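Local coordinates for polyketide synthase (Synechococcus sp., PDB 4GOX), which probably transfers a sulfonate group from the donor PAPS to an intermediate of olefin biosynthesis, as the sulfotransferase domain of an olefin synthase, at residues N24-I29 and D147-I152; F61-D66 and K104-I109; M85-L90 and A114-Q119; I188-N193 and A286-T291. All coordinates share one frame; numbering follows the deposited sequence.

Interaction 1. Residues N24-I29 and D147-I152; sequences NPIAFI and DQAKYI
Ala27, Phe28 and Ile29 pair with Lys150, Tyr151 and Ile152 in neighbouring strands of the parallel sheet at the core of this P-loop-type sulfotransferase fold. The strand axes run 22° apart. Three backbone hydrogen bonds join them. Lys150 N donates to Ile26 O at 2.9 Å, and Phe28 N donates to Lys150 O. Ile152 N gives the straightest bond, to Phe28 O at 2.8 Å. Farther back, a water bridges Asn24 O and Gln148 N.

The apolar contacts fall on both faces of the sheet. On one, Phe28 and Tyr151 lie side by side and point the same way. Both have CG anti to the carbonyl carbon (chi1 -66° in Phe28), which starts the two side chains in a shared direction. Their ring planes are 20° apart but slid past each other, with Phe28 CD2 3.6 Å from Tyr151 CE1. The methyl of Ala149 meets the edge of the Phe28 ring at CE2, and Ile26 CG2 touches the same methyl. An alanine in place of Phe28 would probably leave Tyr151 CE1 and Ala149 CB without their aromatic neighbour and open a gap on this face, which Phe146 also lines. The Tyr151 hydroxyl is held elsewhere, by Ser142 and Glu143.

On the face of Ala27 and Ile152, helices 37-45 and 220-231 pack against the sheet. There Ile29 CG1 lies 4.3 Å from Ile152 CD1.

Interaction 2. Residues F61-D66 and K104-I109; sequences FETMGD and KANTPI
Ile109 turns its side chain toward 61-66 and carries much of the contact. Its CG1 stands anti to the carbonyl carbon (chi1 -70°), which brings this atom within 3.1 Å of Phe61 O. From there Ile109 CD1 reaches Met64 SD at 3.6 Å. The Met64 chain bends at chi2 and chi3 and crosses the isoleucine at about a right angle. Met64 CG lies 3.3 Å from Thr107 O. Leu58 touches both Met64 and Ile109, and Ile112 adds to the cover of Met64.

Two backbone hydrogen bonds pin the chains together. Ile109 N donates to Glu62 O at 2.9 Å. Met64 N donates to Thr107 O at 2.8 Å.

The contact brings together the starts of helices 64-71 and 109-119 and the end of helix 92-104. Thr63 is the N-cap of the first and forms a capping box with Asp66. Its OG1 sits between the backbone N and the carbonyl carbon (chi1 77°), where it accepts from Asp66 N and, weakly, from Gly65 N. In return Thr63 N donates to Asp66 OD2 at 3.0 Å. Asn106 closes helix 92-104 in a Schellman motif with positive phi. Its side chain crosses that of Thr63 obliquely and puts Asn106 OD1 3.3 Å from Gly65 CA.

Interaction 3. Residues M85-L90 and A114-Q119; sequences MDLENL and AYLQRQ
Helices 79-88 and 109-119 meet here through the last residues of each, with Leu87 and Glu88 facing Tyr115, Leu116 and Gln119. The polar part is a carboxylate-phenol pair. Glu88 extends beyond CG and meets Tyr115 tip to tip, with the carboxylate and ring planes 89° apart. Tyr115 OH donates to Glu88 OE2, a weak bond at an unusually short 2.5 Å. CG of Tyr115 is anti to the backbone N (chi1 -175°), which starts the side chain on its way to the glutamate.

Gln119 bends at chi2 and crosses Glu88 at about a right angle. Its CG lies over one face of the Tyr115 ring, 3.7 Å above the plane and toward the rim. Gln119 OE1 is 3.0 Å from Glu88 OE2. Both are acceptors, so this is no hydrogen bond, and the close approach makes the modelled orientation of the amide doubtful.

Leu87 supplies the apolar part with its two methyls. Leu87 CD1 meets Leu116 CD2 at 3.9 Å, the two leucines crossing at about a right angle, and also touches Gln119 CB. Leu87 CD2 lies 3.4 Å from Gln119 O.

The ring of Tyr115 also packs edge-to-face with Trp102 of helix 92-104 and touches Leu84 of helix 79-88. Leu116 contacts Leu80 on that same helix, and Leu87 reaches Arg123 in the loop leading to strand 124-129.

Interaction 4. Residues I188-N193 and A286-T291; sequences IWRTSN and ALQLDT
Arg190 NH1 donates to Thr291 OG1 at 3.0 Å. The bond is nearly straight, and the hydroxyl lies in the guanidinium plane, at its edge. Glu186 makes a second hydrogen bond to the same hydroxyl. Asp290 adds a long salt bridge, with OD2 3.7 Å from Arg190 NE. This oxygen lies well out of the guanidinium plane, and no N-H points at it. The two flat groups are almost parallel, 11° apart, which fits a contact of charge alone.

The contact ties the long helix 181-202 to the first turn of the C-terminal helix 289-297, whose N-cap is Gln288. CG and CD of Arg190 run out extended (chi1 -175°, chi2 -177°), which carries CD to within 3.5 Å of Asp290 CG and 3.3 Å of Thr291 OG1. The bend comes after, at chi3. An alanine in place of Arg190 would probably leave the Asp290 carboxylate without this positive charge and Thr291 OG1 without this N-H, its bond to Glu186 remaining.

The other branch of Thr291, its methyl CG2, meets Trp189 and lies 3.8 Å from both CZ3 and CE3 of the indole. Leu294 and Ala295 of the C-terminal helix also touch Trp189, while its NE1 bonds to Arg156 O.

How the interactions relate
Interaction 1 joins two strands of the central parallel sheet. Interactions 2 and 3 lie in the largely helical region between those strands and are nested inside the loop it closes. Their segments alternate along the chain, and both use helix 109-119, one at its start and one at its end. Their centres are about 18 Å apart. Gln117 of that helix bonds to Pro25 O, so interaction 3 touches interaction 1. Interaction 4 follows, tying the C-terminal helix to helix 181-202, its centre about 38 Å from that of interaction 3. Interactions 1 and 4 thus lie nearer the bound nucleotide, about 8 Å from the Ile29 side chain and about 10 Å from that of Trp189; 2 and 3 join helices farther out.

Interaction 1. Residues N24-I29 and D147-I152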
loop_
_atom_site.group_PDB
_atom_site.type_symbol
_atom_site.label_atom_id
_atom_site.label_comp_id
_atom_site.label_asym_id
_atom_site.label_seq_id
_atom_site.Cartn_x
_atom_site.Cartn_y
_atom_site.Cartn_z
ATOM N N ASN A 24 -15.468 11.875 -2.714
ATOM C CA ASN A 24 -14.907 11.758 -1.370
ATOM C C ASN A 24 -13.425 11.414 -1.365
ATOM O O ASN A 24 -13.000 10.535 -2.116
ATOM C CB ASN A 24 -15.692 10.750 -0.538
ATOM C CG ASN A 24 -17.114 11.190 -0.260
ATOM O OD1 ASN A 24 -17.355 12.202 0.406
ATOM N ND2 ASN A 24 -18.086 10.449 -0.779
ATOM N N PRO A 25 -12.625 12.087 -0.506
ATOM C CA PRO A 25 -11.185 11.778 -0.455
ATOM C C PRO A 25 -10.865 10.344 -0.026
ATOM O O PRO A 25 -11.612 9.711 0.714
ATOM C CB PRO A 25 -10.622 12.827 0.508
ATOM C CG PRO A 25 -11.790 13.242 1.349
ATOM C CD PRO A 25 -12.985 13.155 0.454
ATOM N N ILE A 26 -9.774 9.825 -0.577
ATOM C CA ILE A 26 -9.236 8.487 -0.326
ATOM C C ILE A 26 -7.765 8.600 -0.617
ATOM O O ILE A 26 -7.358 9.406 -1.463
ATOM C CB ILE A 26 -9.914 7.359 -1.191
ATOM C CG1 ILE A 26 -9.471 5.950 -0.702
ATOM C CG2 ILE A 26 -9.679 7.547 -2.730
ATOM C CD1 ILE A 26 -10.140 4.820 -1.262
ATOM N N ALA A 27 -6.965 7.786 0.054
ATOM C CA ALA A 27 -5.549 7.782 -0.221
ATOM C C ALA A 27 -5.058 6.356 -0.360
ATOM O O ALA A 27 -5.661 5.433 0.191
ATOM C CB ALA A 27 -4.774 8.533 0.863
ATOM N N PHE A 28 -3.976 6.183 -1.124
ATOM C CA PHE A 28 -3.356 4.888 -1.312
ATOM C C PHE A 28 -1.888 4.969 -0.944
ATOM O O PHE A 28 -1.242 5.976 -1.248
ATOM C CB PHE A 28 -3.437 4.457 -2.797
ATOM C CG PHE A 28 -4.831 4.200 -3.302
ATOM C CD1 PHE A 28 -5.360 2.917 -3.297
ATOM C CD2 PHE A 28 -5.602 5.237 -3.819
ATOM C CE1 PHE A 28 -6.656 2.678 -3.751
ATOM C CE2 PHE A 28 -6.894 5.002 -4.266
ATOM C CZ PHE A 28 -7.419 3.721 -4.230
ATOM N N ILE A 29 -1.346 3.864 -0.416
ATOM C CA ILE A 29 0.091 3.703 -0.201
ATOM C C ILE A 29 0.447 2.677 -1.238
ATOM O O ILE A 29 -0.022 1.532 -1.182
ATOM C CB ILE A 29 0.557 3.243 1.215
ATOM C CG1 ILE A 29 0.162 4.248 2.306
ATOM C CG2 ILE A 29 2.095 3.011 1.201
ATOM C CD1 ILE A 29 0.286 3.681 3.711
ATOM N N ASP A 147 -12.563 10.997 -7.801
ATOM C CA ASP A 147 -12.273 12.364 -8.234
ATOM C C ASP A 147 -11.030 12.882 -7.548
ATOM O O ASP A 147 -10.228 13.574 -8.174
ATOM C CB ASP A 147 -13.425 13.305 -7.823
ATOM C CG ASP A 147 -14.603 13.424 -8.773
ATOM O OD1 ASP A 147 -15.641 13.985 -8.356
ATOM O OD2 ASP A 147 -14.462 13.024 -9.961
ATOM N N GLN A 148 -10.895 12.580 -6.247
ATOM C CA GLN A 148 -9.865 13.115 -5.360
ATOM C C GLN A 148 -8.943 12.087 -4.699
ATOM O O GLN A 148 -8.531 12.312 -3.560
ATOM C CB GLN A 148 -10.542 13.985 -4.277
ATOM C CG GLN A 148 -10.967 15.366 -4.758
ATOM C CD GLN A 148 -9.867 16.383 -4.590
ATOM O OE1 GLN A 148 -9.786 17.077 -3.568
ATOM N NE2 GLN A 148 -8.998 16.501 -5.591
ATOM N N ALA A 149 -8.565 10.990 -5.404
ATOM C CA ALA A 149 -7.620 10.017 -4.830
ATOM C C ALA A 149 -6.231 10.639 -4.684
ATOM O O ALA A 149 -5.773 11.353 -5.575
ATOM C CB ALA A 149 -7.533 8.771 -5.698
ATOM N N LYS A 150 -5.577 10.378 -3.559
ATOM C CA LYS A 150 -4.195 10.819 -3.310
ATOM C C LYS A 150 -3.310 9.595 -3.277
ATOM O O LYS A 150 -3.704 8.566 -2.733
ATOM C CB LYS A 150 -4.055 11.609 -2.005
ATOM C CG LYS A 150 -4.577 13.032 -2.111
ATOM C CD LYS A 150 -4.236 13.802 -0.834
ATOM C CE LYS A 150 -4.756 15.219 -0.848
ATOM N NZ LYS A 150 -6.178 15.271 -0.431
ATOM N N TYR A 151 -2.122 9.703 -3.853
ATOM C CA TYR A 151 -1.205 8.573 -3.909
ATOM C C TYR A 151 0.108 8.840 -3.188
ATOM O O TYR A 151 0.848 9.752 -3.565
ATOM C CB TYR A 151 -0.930 8.177 -5.378
ATOM C CG TYR A 151 -2.195 7.994 -6.181
ATOM C CD1 TYR A 151 -2.980 6.850 -6.033
ATOM C CD2 TYR A 151 -2.654 8.995 -7.027
ATOM C CE1 TYR A 151 -4.165 6.694 -6.741
ATOM C CE2 TYR A 151 -3.835 8.842 -7.750
ATOM C CZ TYR A 151 -4.594 7.701 -7.589
ATOM O OH TYR A 151 -5.739 7.559 -8.320
ATOM N N ILE A 152 0.420 7.999 -2.193
ATOM C CA ILE A 152 1.705 8.020 -1.490
ATOM C C ILE A 152 2.553 6.924 -2.162
ATOM O O ILE A 152 2.219 5.746 -2.071
ATOM C CB ILE A 152 1.533 7.756 0.024
ATOM C CG1 ILE A 152 0.704 8.877 0.690
ATOM C CG2 ILE A 152 2.925 7.616 0.701
ATOM C CD1 ILE A 152 0.176 8.496 2.076
HETATM O O HOH W 1 -12.368 10.911 -4.759
#

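Interaction 2. Residues F61-D66 and K104-I109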
loop_
_atom_site.group_PDB
_atom_site.type_symbol
_atom_site.label_atom_id
_atom_site.label_comp_id
_atom_site.label_asym_id
_atom_site.label_seq_id
_atom_site.Cartn_x
_atom_site.Cartn_y
_atom_site.Cartn_z
ATOM N N PHE A 61 -10.181 -5.490 -8.978
ATOM C CA PHE A 61 -11.432 -6.172 -9.344
ATOM C C PHE A 61 -12.565 -5.232 -9.632
ATOM O O PHE A 61 -12.625 -4.141 -9.085
ATOM C CB PHE A 61 -11.826 -7.105 -8.180
ATOM C CG PHE A 61 -10.649 -7.923 -7.689
ATOM C CD1 PHE A 61 -10.148 -8.982 -8.454
ATOM C CD2 PHE A 61 -10.003 -7.600 -6.504
ATOM C CE1 PHE A 61 -9.050 -9.731 -8.007
ATOM C CE2 PHE A 61 -8.886 -8.326 -6.076
ATOM C CZ PHE A 61 -8.421 -9.392 -6.832
ATOM N N GLU A 62 -13.469 -5.667 -10.482
ATOM C CA GLU A 62 -14.647 -4.921 -10.880
ATOM C C GLU A 62 -15.735 -5.047 -9.786
ATOM O O GLU A 62 -16.243 -4.036 -9.288
ATOM C CB GLU A 62 -15.123 -5.464 -12.252
ATOM C CG GLU A 62 -16.226 -4.673 -12.901
ATOM C CD GLU A 62 -15.836 -3.253 -13.222
ATOM O OE1 GLU A 62 -15.167 -3.033 -14.256
ATOM O OE2 GLU A 62 -16.211 -2.354 -12.436
ATOM N N THR A 63 -16.063 -6.292 -9.413
ATOM C CA THR A 63 -17.076 -6.647 -8.416
ATOM C C THR A 63 -16.486 -7.645 -7.415
ATOM O O THR A 63 -15.490 -8.326 -7.713
ATOM C CB THR A 63 -18.293 -7.347 -9.076
ATOM O OG1 THR A 63 -17.942 -8.702 -9.367
ATOM C CG2 THR A 63 -18.835 -6.616 -10.317
ATOM N N MET A 64 -17.195 -7.822 -6.275
ATOM C CA MET A 64 -16.832 -8.779 -5.227
ATOM C C MET A 64 -16.881 -10.228 -5.731
ATOM O O MET A 64 -16.227 -11.099 -5.164
ATOM C CB MET A 64 -17.707 -8.572 -3.974
ATOM C CG MET A 64 -17.440 -7.253 -3.292
ATOM S SD MET A 64 -15.767 -7.057 -2.636
ATOM C CE MET A 64 -15.739 -8.316 -1.398
ATOM N N GLY A 65 -17.594 -10.443 -6.825
ATOM C CA GLY A 65 -17.678 -11.736 -7.502
ATOM C C GLY A 65 -16.372 -12.070 -8.202
ATOM O O GLY A 65 -15.832 -13.164 -8.015
ATOM N N ASP A 66 -15.819 -11.109 -8.975
ATOM C CA ASP A 66 -14.516 -11.283 -9.657
ATOM C C ASP A 66 -13.437 -11.503 -8.619
ATOM O O ASP A 66 -12.584 -12.382 -8.786
ATOM C CB ASP A 66 -14.122 -10.041 -10.481
ATOM C CG ASP A 66 -15.167 -9.586 -11.462
ATOM O OD1 ASP A 66 -15.644 -10.420 -12.242
ATOM O OD2 ASP A 66 -15.514 -8.400 -11.439
ATOM N N LYS A 104 -22.122 -12.775 -3.217
ATOM C CA LYS A 104 -23.358 -13.297 -3.802
ATOM C C LYS A 104 -24.097 -12.227 -4.587
ATOM O O LYS A 104 -24.623 -12.519 -5.660
ATOM C CB LYS A 104 -24.267 -13.886 -2.711
ATOM C CG LYS A 104 -23.939 -15.335 -2.373
ATOM C CD LYS A 104 -24.707 -15.806 -1.138
ATOM C CE LYS A 104 -24.851 -17.307 -1.072
ATOM N NZ LYS A 104 -25.975 -17.794 -1.917
ATOM N N ALA A 105 -24.116 -10.987 -4.068
ATOM C CA ALA A 105 -24.780 -9.853 -4.716
ATOM C C ALA A 105 -23.933 -9.241 -5.872
ATOM O O ALA A 105 -24.412 -8.316 -6.548
ATOM C CB ALA A 105 -25.106 -8.787 -3.676
ATOM N N ASN A 106 -22.691 -9.772 -6.100
ATOM C CA ASN A 106 -21.709 -9.282 -7.107
ATOM C C ASN A 106 -21.542 -7.772 -6.940
ATOM O O ASN A 106 -21.643 -7.002 -7.903
ATOM C CB ASN A 106 -22.122 -9.649 -8.557
ATOM C CG ASN A 106 -21.828 -11.073 -8.935
ATOM O OD1 ASN A 106 -20.675 -11.512 -8.962
ATOM N ND2 ASN A 106 -22.862 -11.814 -9.288
ATOM N N THR A 107 -21.366 -7.353 -5.679
ATOM C CA THR A 107 -21.276 -5.955 -5.295
ATOM C C THR A 107 -20.086 -5.232 -5.948
ATOM O O THR A 107 -18.955 -5.667 -5.776
ATOM C CB THR A 107 -21.370 -5.807 -3.768
ATOM O OG1 THR A 107 -22.579 -6.440 -3.329
ATOM C CG2 THR A 107 -21.360 -4.355 -3.329
ATOM N N PRO A 108 -20.352 -4.146 -6.719
ATOM C CA PRO A 108 -19.255 -3.399 -7.355
ATOM C C PRO A 108 -18.246 -2.884 -6.334
ATOM O O PRO A 108 -18.625 -2.442 -5.235
ATOM C CB PRO A 108 -19.977 -2.238 -8.043
ATOM C CG PRO A 108 -21.376 -2.726 -8.260
ATOM C CD PRO A 108 -21.672 -3.570 -7.069
ATOM N N ILE A 109 -16.952 -2.959 -6.688
ATOM C CA ILE A 109 -15.859 -2.495 -5.828
ATOM C C ILE A 109 -16.022 -0.999 -5.491
ATOM O O ILE A 109 -15.696 -0.580 -4.370
ATOM C CB ILE A 109 -14.500 -2.897 -6.466
ATOM C CG1 ILE A 109 -14.247 -4.431 -6.425
ATOM C CG2 ILE A 109 -13.307 -2.015 -6.097
ATOM C CD1 ILE A 109 -14.115 -5.124 -5.160
#

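Interaction 3. Residues M85-L90 and A114-Q119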
loop_
_atom_site.group_PDB
_atom_site.type_symbol
_atom_site.label_atom_id
_atom_site.label_comp_id
_atom_site.label_asym_id
_atom_site.label_seq_id
_atom_site.Cartn_x
_atom_site.Cartn_y
_atom_site.Cartn_z
ATOM N N MET A 85 -14.677 -5.844 10.943
ATOM C CA MET A 85 -14.668 -6.239 12.336
ATOM C C MET A 85 -14.389 -4.975 13.171
ATOM O O MET A 85 -15.246 -4.586 13.957
ATOM C CB MET A 85 -13.558 -7.270 12.578
ATOM C CG MET A 85 -13.914 -8.665 12.181
ATOM S SD MET A 85 -12.558 -9.809 12.535
ATOM C CE MET A 85 -12.169 -9.399 14.224
ATOM N N ASP A 86 -13.236 -4.288 12.927
ATOM C CA ASP A 86 -12.836 -3.064 13.620
ATOM C C ASP A 86 -13.835 -1.907 13.462
ATOM O O ASP A 86 -14.245 -1.337 14.477
ATOM C CB ASP A 86 -11.422 -2.620 13.201
ATOM C CG ASP A 86 -10.945 -1.377 13.925
ATOM O OD1 ASP A 86 -10.668 -1.466 15.144
ATOM O OD2 ASP A 86 -10.931 -0.299 13.301
ATOM N N LEU A 87 -14.233 -1.561 12.215
ATOM C CA LEU A 87 -15.165 -0.449 11.988
ATOM C C LEU A 87 -16.566 -0.666 12.576
ATOM O O LEU A 87 -17.231 0.311 12.952
ATOM C CB LEU A 87 -15.301 -0.106 10.494
ATOM C CG LEU A 87 -14.085 0.521 9.786
ATOM C CD1 LEU A 87 -14.240 0.411 8.283
ATOM C CD2 LEU A 87 -13.871 1.987 10.205
ATOM N N GLU A 88 -17.035 -1.925 12.616
ATOM C CA GLU A 88 -18.411 -2.213 13.037
ATOM C C GLU A 88 -18.619 -3.064 14.287
ATOM O O GLU A 88 -19.778 -3.324 14.627
ATOM C CB GLU A 88 -19.207 -2.768 11.853
ATOM C CG GLU A 88 -19.462 -1.727 10.782
ATOM C CD GLU A 88 -20.032 -2.252 9.480
ATOM O OE1 GLU A 88 -19.954 -3.477 9.226
ATOM O OE2 GLU A 88 -20.544 -1.422 8.698
ATOM N N ASN A 89 -17.522 -3.446 14.998
ATOM C CA ASN A 89 -17.516 -4.267 16.225
ATOM C C ASN A 89 -18.112 -5.654 15.949
ATOM O O ASN A 89 -19.006 -6.126 16.674
ATOM C CB ASN A 89 -18.210 -3.557 17.406
ATOM C CG ASN A 89 -17.540 -2.284 17.853
ATOM O OD1 ASN A 89 -16.772 -2.266 18.822
ATOM N ND2 ASN A 89 -17.855 -1.180 17.185
ATOM N N LEU A 90 -17.603 -6.287 14.885
ATOM C CA LEU A 90 -18.018 -7.594 14.375
ATOM C C LEU A 90 -17.064 -8.735 14.770
ATOM O O LEU A 90 -15.883 -8.516 15.034
ATOM C CB LEU A 90 -18.119 -7.523 12.831
ATOM C CG LEU A 90 -19.468 -7.249 12.160
ATOM C CD1 LEU A 90 -20.327 -6.232 12.911
ATOM C CD2 LEU A 90 -19.273 -6.802 10.712
ATOM N N ALA A 114 -17.037 3.234 -1.197
ATOM C CA ALA A 114 -18.010 4.212 -0.677
ATOM C C ALA A 114 -18.546 3.784 0.697
ATOM O O ALA A 114 -18.731 4.635 1.580
ATOM C CB ALA A 114 -19.156 4.412 -1.657
ATOM N N TYR A 115 -18.720 2.459 0.892
ATOM C CA TYR A 115 -19.151 1.861 2.148
ATOM C C TYR A 115 -18.092 2.094 3.224
ATOM O O TYR A 115 -18.428 2.555 4.310
ATOM C CB TYR A 115 -19.366 0.351 1.977
ATOM C CG TYR A 115 -19.930 -0.337 3.203
ATOM C CD1 TYR A 115 -21.302 -0.342 3.457
ATOM C CD2 TYR A 115 -19.098 -1.025 4.086
ATOM C CE1 TYR A 115 -21.830 -0.985 4.576
ATOM C CE2 TYR A 115 -19.615 -1.679 5.205
ATOM C CZ TYR A 115 -20.983 -1.652 5.448
ATOM O OH TYR A 115 -21.507 -2.311 6.529
ATOM N N LEU A 116 -16.831 1.739 2.945
ATOM C CA LEU A 116 -15.762 1.889 3.932
ATOM C C LEU A 116 -15.523 3.362 4.300
ATOM O O LEU A 116 -15.336 3.658 5.473
ATOM C CB LEU A 116 -14.475 1.167 3.510
ATOM C CG LEU A 116 -14.534 -0.361 3.361
ATOM C CD1 LEU A 116 -13.290 -0.879 2.651
ATOM C CD2 LEU A 116 -14.666 -1.059 4.699
ATOM N N GLN A 117 -15.653 4.287 3.310
ATOM C CA GLN A 117 -15.507 5.734 3.509
ATOM C C GLN A 117 -16.571 6.251 4.474
ATOM O O GLN A 117 -16.293 7.149 5.280
ATOM C CB GLN A 117 -15.602 6.487 2.182
ATOM C CG GLN A 117 -14.350 6.394 1.310
ATOM C CD GLN A 117 -14.612 7.021 -0.029
ATOM O OE1 GLN A 117 -15.637 6.751 -0.674
ATOM N NE2 GLN A 117 -13.711 7.895 -0.465
ATOM N N ARG A 118 -17.781 5.669 4.387
ATOM C CA ARG A 118 -18.925 5.964 5.221
ATOM C C ARG A 118 -18.676 5.434 6.649
ATOM O O ARG A 118 -18.886 6.174 7.605
ATOM C CB ARG A 118 -20.212 5.361 4.596
ATOM C CG ARG A 118 -21.494 5.582 5.423
ATOM C CD ARG A 118 -22.752 5.566 4.570
ATOM N NE ARG A 118 -22.876 6.801 3.789
ATOM C CZ ARG A 118 -23.825 7.042 2.889
ATOM N NH1 ARG A 118 -24.757 6.130 2.636
ATOM N NH2 ARG A 118 -23.844 8.192 2.230
ATOM N N GLN A 119 -18.238 4.168 6.783
ATOM C CA GLN A 119 -17.968 3.520 8.070
ATOM C C GLN A 119 -16.746 4.113 8.787
ATOM O O GLN A 119 -16.647 4.005 10.008
ATOM C CB GLN A 119 -17.818 2.001 7.895
ATOM C CG GLN A 119 -19.061 1.312 7.339
ATOM C CD GLN A 119 -20.311 1.595 8.143
ATOM O OE1 GLN A 119 -20.335 1.464 9.373
ATOM N NE2 GLN A 119 -21.384 1.973 7.457
#

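Interaction 4. Residues I188-N193 and A286-T291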
loop_
_atom_site.group_PDB
_atom_site.type_symbol
_atom_site.label_atom_id
_atom_site.label_comp_id
_atom_site.label_asym_id
_atom_site.label_seq_id
_atom_site.Cartn_x
_atom_site.Cartn_y
_atom_site.Cartn_z
ATOM N N ILE A 188 10.006 -6.815 -10.601
ATOM C CA ILE A 188 8.889 -6.355 -9.789
ATOM C C ILE A 188 9.153 -4.957 -9.217
ATOM O O ILE A 188 8.281 -4.103 -9.325
ATOM C CB ILE A 188 8.474 -7.389 -8.701
ATOM C CG1 ILE A 188 7.880 -8.662 -9.369
ATOM C CG2 ILE A 188 7.424 -6.781 -7.756
ATOM C CD1 ILE A 188 7.597 -9.798 -8.371
ATOM N N TRP A 189 10.369 -4.696 -8.696
ATOM C CA TRP A 189 10.704 -3.363 -8.187
ATOM C C TRP A 189 10.614 -2.326 -9.317
ATOM O O TRP A 189 10.052 -1.235 -9.148
ATOM C CB TRP A 189 12.141 -3.359 -7.616
ATOM C CG TRP A 189 12.525 -2.032 -7.032
ATOM C CD1 TRP A 189 12.289 -1.591 -5.765
ATOM C CD2 TRP A 189 13.176 -0.963 -7.717
ATOM N NE1 TRP A 189 12.793 -0.319 -5.607
ATOM C CE2 TRP A 189 13.359 0.086 -6.783
ATOM C CE3 TRP A 189 13.705 -0.815 -9.019
ATOM C CZ2 TRP A 189 13.944 1.305 -7.135
ATOM C CZ3 TRP A 189 14.284 0.395 -9.365
ATOM C CH2 TRP A 189 14.412 1.429 -8.427
ATOM N N ARG A 190 11.188 -2.672 -10.468
ATOM C CA ARG A 190 11.239 -1.780 -11.608
ATOM C C ARG A 190 9.829 -1.530 -12.160
ATOM O O ARG A 190 9.440 -0.377 -12.330
ATOM C CB ARG A 190 12.180 -2.353 -12.675
ATOM C CG ARG A 190 12.403 -1.446 -13.885
ATOM C CD ARG A 190 13.285 -2.100 -14.921
ATOM N NE ARG A 190 12.669 -3.301 -15.479
ATOM C CZ ARG A 190 13.169 -4.523 -15.358
ATOM N NH1 ARG A 190 14.327 -4.713 -14.738
ATOM N NH2 ARG A 190 12.527 -5.561 -15.867
ATOM N N THR A 191 9.075 -2.603 -12.440
ATOM C CA THR A 191 7.713 -2.521 -12.983
ATOM C C THR A 191 6.819 -1.640 -12.104
ATOM O O THR A 191 6.211 -0.696 -12.612
ATOM C CB THR A 191 7.136 -3.931 -13.172
ATOM O OG1 THR A 191 8.031 -4.657 -14.025
ATOM C CG2 THR A 191 5.707 -3.919 -13.726
ATOM N N SER A 192 6.769 -1.943 -10.794
ATOM C CA SER A 192 5.944 -1.202 -9.831
ATOM C C SER A 192 6.325 0.259 -9.780
ATOM O O SER A 192 5.456 1.119 -9.893
ATOM C CB SER A 192 6.073 -1.786 -8.421
ATOM O OG SER A 192 5.556 -3.096 -8.460
ATOM N N ASN A 193 7.613 0.530 -9.558
ATOM C CA ASN A 193 8.090 1.880 -9.419
ATOM C C ASN A 193 7.869 2.701 -10.646
ATOM O O ASN A 193 7.428 3.837 -10.519
ATOM C CB ASN A 193 9.510 1.929 -8.868
ATOM C CG ASN A 193 9.497 1.623 -7.393
ATOM O OD1 ASN A 193 8.798 2.276 -6.632
ATOM N ND2 ASN A 193 10.129 0.533 -6.971
ATOM N N ALA A 286 24.806 -7.610 -12.119
ATOM C CA ALA A 286 24.489 -6.181 -12.180
ATOM C C ALA A 286 23.009 -5.959 -12.515
ATOM O O ALA A 286 22.380 -6.800 -13.164
ATOM C CB ALA A 286 25.368 -5.506 -13.235
ATOM N N LEU A 287 22.458 -4.826 -12.074
ATOM C CA LEU A 287 21.073 -4.438 -12.357
ATOM C C LEU A 287 20.915 -4.130 -13.833
ATOM O O LEU A 287 21.908 -3.839 -14.503
ATOM C CB LEU A 287 20.714 -3.185 -11.554
ATOM C CG LEU A 287 20.766 -3.262 -10.036
ATOM C CD1 LEU A 287 20.326 -1.945 -9.447
ATOM C CD2 LEU A 287 19.853 -4.359 -9.504
ATOM N N GLN A 288 19.684 -4.189 -14.361
ATOM C CA GLN A 288 19.506 -3.860 -15.787
ATOM C C GLN A 288 19.636 -2.352 -15.991
ATOM O O GLN A 288 19.506 -1.583 -15.034
ATOM C CB GLN A 288 18.172 -4.402 -16.344
ATOM C CG GLN A 288 18.023 -5.927 -16.237
ATOM C CD GLN A 288 19.149 -6.684 -16.909
ATOM O OE1 GLN A 288 19.883 -7.456 -16.282
ATOM N NE2 GLN A 288 19.348 -6.454 -18.181
ATOM N N LEU A 289 19.919 -1.930 -17.223
ATOM C CA LEU A 289 20.094 -0.518 -17.545
ATOM C C LEU A 289 18.903 0.373 -17.157
ATOM O O LEU A 289 19.133 1.384 -16.501
ATOM C CB LEU A 289 20.593 -0.320 -18.988
ATOM C CG LEU A 289 22.115 -0.050 -19.138
ATOM C CD1 LEU A 289 22.997 -0.996 -18.274
ATOM C CD2 LEU A 289 22.556 -0.146 -20.578
ATOM N N ASP A 290 17.644 -0.041 -17.424
ATOM C CA ASP A 290 16.499 0.766 -16.990
ATOM C C ASP A 290 16.249 0.704 -15.495
ATOM O O ASP A 290 15.638 1.624 -14.952
ATOM C CB ASP A 290 15.205 0.482 -17.763
ATOM C CG ASP A 290 14.752 -0.958 -17.901
ATOM O OD1 ASP A 290 15.586 -1.879 -17.669
ATOM O OD2 ASP A 290 13.631 -1.165 -18.375
ATOM N N THR A 291 16.710 -0.370 -14.817
ATOM C CA THR A 291 16.564 -0.426 -13.349
ATOM C C THR A 291 17.473 0.649 -12.750
ATOM O O THR A 291 17.065 1.339 -11.827
ATOM C CB THR A 291 16.912 -1.799 -12.765
ATOM O OG1 THR A 291 16.192 -2.806 -13.460
ATOM C CG2 THR A 291 16.591 -1.893 -11.271
#